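Local coordinates for protein uroporphyrin-III C-methyltransferase (Thermus thermophilus, PDB 1VE2) that probably transfers methyl groups from S-adenosyl-L-methionine to uroporphyrinogen III, a step in porphyrin biosynthesis, at residues R171-R175 with F176-T180. Numbering follows the deposited sequence.
Sequences RLLER and FPPET
Phe176 N donates to Leu172 O at 2.7 Å, with an N-H...O angle of 150°, and this bond from residue i+4 to residue i ties Phe176, in the loop that follows, back to the last turn of helix 168-173. The same carbonyl oxygen also takes the N-H of Arg175, at 3.0 Å from Arg175 N to Leu172 O, so two successive amides grip one acceptor: an example of how a helix end can be closed by its own backbone. Leu173 CA in turn approaches Phe176 O at 3.2 Å in a CA-H...O contact. The chain then passes beside the Leu173 side chain, where methyl CD2 lies 3.9 Å from Pro178 CB in a small apolar contact at the surface.

With CG turned away from its own carbonyl carbon (chi1 -60°), the Phe176 ring lies against the Arg175 peptide. Arg175 O lies over one face, and Arg175 CB comes to 3.6 Å from Phe176 CD2 on that same side; Leu172 O is at the edge, near the ring plane. Replaced by an alanine, Phe176 would probably leave a gap beside Val218 and Leu156 and take the ring away from the Arg175 carbonyl it lies against. Arg175 bends at chi2 (-78°), and its NH1 reaches back to Glu174 O at 3.0 Å from above the carbonyl plane, while NH2 is bonded to Leu150 O.

Further along, a type I turn from Pro177 to Thr180, with Thr180 N bonded to Pro177 O, redirects the chain into strand 181-186. Helix 168-173 and this linker lie against the mixed sheet, Leu172 packing on Leu156 and Leu158 of strand 155-159 and on Leu216 of strand 214-218, Phe176 and Thr180 on Val218, and backbone bonds join Pro178 to Glu201 and Thr180 to Val200, just beyond strand 194-199.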
ATOM      1  N   ARG A 171      -1.303  25.274  -5.516  1.00 57.53           N
ATOM      2  CA  ARG A 171      -1.302  24.548  -4.256  1.00 55.81           C
ATOM      3  C   ARG A 171      -0.036  23.751  -3.994  1.00 52.52           C
ATOM      4  O   ARG A 171       0.413  23.664  -2.856  1.00 51.46           O
ATOM      5  CB  ARG A 171      -2.540  23.647  -4.182  1.00 58.49           C
ATOM      6  CG  ARG A 171      -3.637  24.223  -3.300  1.00 62.81           C
ATOM      7  CD  ARG A 171      -3.889  25.695  -3.622  1.00 65.56           C
ATOM      8  NE  ARG A 171      -4.668  26.371  -2.586  1.00 68.53           N
ATOM      9  CZ  ARG A 171      -4.878  27.683  -2.554  1.00 70.04           C
ATOM     10  NH1 ARG A 171      -4.369  28.460  -3.502  1.00 71.06           N
ATOM     11  NH2 ARG A 171      -5.595  28.221  -1.576  1.00 70.68           N
ATOM     12  N   LEU A 172       0.540  23.172  -5.041  1.00 49.19           N
ATOM     13  CA  LEU A 172       1.766  22.399  -4.879  1.00 46.02           C
ATOM     14  C   LEU A 172       2.905  23.339  -4.513  1.00 45.18           C
ATOM     15  O   LEU A 172       3.852  22.951  -3.830  1.00 44.78           O
ATOM     16  CB  LEU A 172       2.119  21.643  -6.168  1.00 43.62           C
ATOM     17  CG  LEU A 172       1.165  20.548  -6.657  1.00 42.80           C
ATOM     18  CD1 LEU A 172       1.728  19.926  -7.920  1.00 40.79           C
ATOM     19  CD2 LEU A 172       0.989  19.480  -5.582  1.00 43.37           C
ATOM     20  N   LEU A 173       2.800  24.585  -4.966  1.00 43.86           N
ATOM     21  CA  LEU A 173       3.817  25.590  -4.680  1.00 42.53           C
ATOM     22  C   LEU A 173       3.843  25.924  -3.191  1.00 42.09           C
ATOM     23  O   LEU A 173       4.840  26.432  -2.675  1.00 41.61           O
ATOM     24  CB  LEU A 173       3.549  26.855  -5.504  1.00 42.39           C
ATOM     25  CG  LEU A 173       3.766  26.695  -7.010  1.00 41.50           C
ATOM     26  CD1 LEU A 173       3.285  27.938  -7.746  1.00 42.29           C
ATOM     27  CD2 LEU A 173       5.238  26.445  -7.283  1.00 40.81           C
ATOM     28  N   GLU A 174       2.741  25.631  -2.506  1.00 41.58           N
ATOM     29  CA  GLU A 174       2.638  25.882  -1.075  1.00 41.40           C
ATOM     30  C   GLU A 174       3.328  24.774  -0.278  1.00 39.38           C
ATOM     31  O   GLU A 174       3.371  24.821   0.951  1.00 37.89           O
ATOM     32  CB  GLU A 174       1.173  25.956  -0.653  1.00 44.84           C
ATOM     33  CG  GLU A 174       0.369  27.030  -1.348  1.00 48.82           C
ATOM     34  CD  GLU A 174      -1.066  27.060  -0.870  1.00 51.59           C
ATOM     35  OE1 GLU A 174      -1.773  26.039  -1.034  1.00 53.29           O
ATOM     36  OE2 GLU A 174      -1.487  28.103  -0.328  1.00 53.25           O
ATOM     37  N   ARG A 175       3.861  23.781  -0.982  1.00 36.71           N
ATOM     38  CA  ARG A 175       4.537  22.663  -0.335  1.00 34.73           C
ATOM     39  C   ARG A 175       5.890  22.376  -0.968  1.00 34.35           C
ATOM     40  O   ARG A 175       6.800  21.886  -0.301  1.00 33.55           O
ATOM     41  CB  ARG A 175       3.667  21.404  -0.416  1.00 32.80           C
ATOM     42  CG  ARG A 175       2.367  21.490   0.365  1.00 32.15           C
ATOM     43  CD  ARG A 175       2.589  21.274   1.853  1.00 32.04           C
ATOM     44  NE  ARG A 175       1.343  21.386   2.607  1.00 31.91           N
ATOM     45  CZ  ARG A 175       0.867  22.518   3.117  1.00 34.39           C
ATOM     46  NH1 ARG A 175       1.537  23.654   2.964  1.00 34.86           N
ATOM     47  NH2 ARG A 175      -0.281  22.515   3.784  1.00 34.02           N
ATOM     48  N   PHE A 176       6.013  22.686  -2.257  1.00 33.30           N
ATOM     49  CA  PHE A 176       7.249  22.443  -2.993  1.00 32.96           C
ATOM     50  C   PHE A 176       7.642  23.621  -3.880  1.00 34.76           C
ATOM     51  O   PHE A 176       6.784  24.347  -4.384  1.00 34.50           O
ATOM     52  CB  PHE A 176       7.083  21.209  -3.880  1.00 30.59           C
ATOM     53  CG  PHE A 176       6.760  19.958  -3.120  1.00 29.01           C
ATOM     54  CD1 PHE A 176       7.776  19.156  -2.614  1.00 27.04           C
ATOM     55  CD2 PHE A 176       5.438  19.582  -2.899  1.00 27.35           C
ATOM     56  CE1 PHE A 176       7.479  17.998  -1.903  1.00 25.93           C
ATOM     57  CE2 PHE A 176       5.134  18.424  -2.188  1.00 26.35           C
ATOM     58  CZ  PHE A 176       6.158  17.634  -1.691  1.00 26.49           C
ATOM     59  N   PRO A 177       8.950  23.829  -4.072  1.00 36.23           N
ATOM     60  CA  PRO A 177       9.390  24.936  -4.923  1.00 38.01           C
ATOM     61  C   PRO A 177       9.058  24.590  -6.378  1.00 39.58           C
ATOM     62  O   PRO A 177       8.891  23.415  -6.721  1.00 39.12           O
ATOM     63  CB  PRO A 177      10.887  25.002  -4.651  1.00 38.19           C
ATOM     64  CG  PRO A 177      11.237  23.578  -4.324  1.00 38.84           C
ATOM     65  CD  PRO A 177      10.100  23.167  -3.431  1.00 36.80           C
ATOM     66  N   PRO A 178       8.960  25.605  -7.252  1.00 40.30           N
ATOM     67  CA  PRO A 178       8.637  25.372  -8.664  1.00 40.36           C
ATOM     68  C   PRO A 178       9.584  24.452  -9.436  1.00 39.12           C
ATOM     69  O   PRO A 178       9.201  23.902 -10.464  1.00 40.02           O
ATOM     70  CB  PRO A 178       8.585  26.787  -9.241  1.00 40.74           C
ATOM     71  CG  PRO A 178       9.569  27.529  -8.396  1.00 41.57           C
ATOM     72  CD  PRO A 178       9.247  27.030  -7.007  1.00 41.12           C
ATOM     73  N   GLU A 179      10.805  24.272  -8.943  1.00 39.26           N
ATOM     74  CA  GLU A 179      11.770  23.416  -9.629  1.00 39.39           C
ATOM     75  C   GLU A 179      11.701  21.943  -9.222  1.00 38.60           C
ATOM     76  O   GLU A 179      12.392  21.103  -9.803  1.00 38.23           O
ATOM     77  CB  GLU A 179      13.206  23.907  -9.400  1.00 41.77           C
ATOM     78  CG  GLU A 179      13.352  25.256  -8.712  1.00 45.74           C
ATOM     79  CD  GLU A 179      13.524  25.141  -7.207  1.00 46.31           C
ATOM     80  OE1 GLU A 179      14.350  24.316  -6.751  1.00 47.46           O
ATOM     81  OE2 GLU A 179      12.843  25.892  -6.481  1.00 48.39           O
ATOM     82  N   THR A 180      10.873  21.630  -8.233  1.00 36.48           N
ATOM     83  CA  THR A 180      10.759  20.257  -7.748  1.00 34.30           C
ATOM     84  C   THR A 180      10.290  19.257  -8.799  1.00 33.27           C
ATOM     85  O   THR A 180       9.295  19.484  -9.488  1.00 33.61           O
ATOM     86  CB  THR A 180       9.801  20.177  -6.541  1.00 34.37           C
ATOM     87  OG1 THR A 180      10.245  21.078  -5.524  1.00 33.74           O
ATOM     88  CG2 THR A 180       9.776  18.762  -5.971  1.00 33.06           C
TER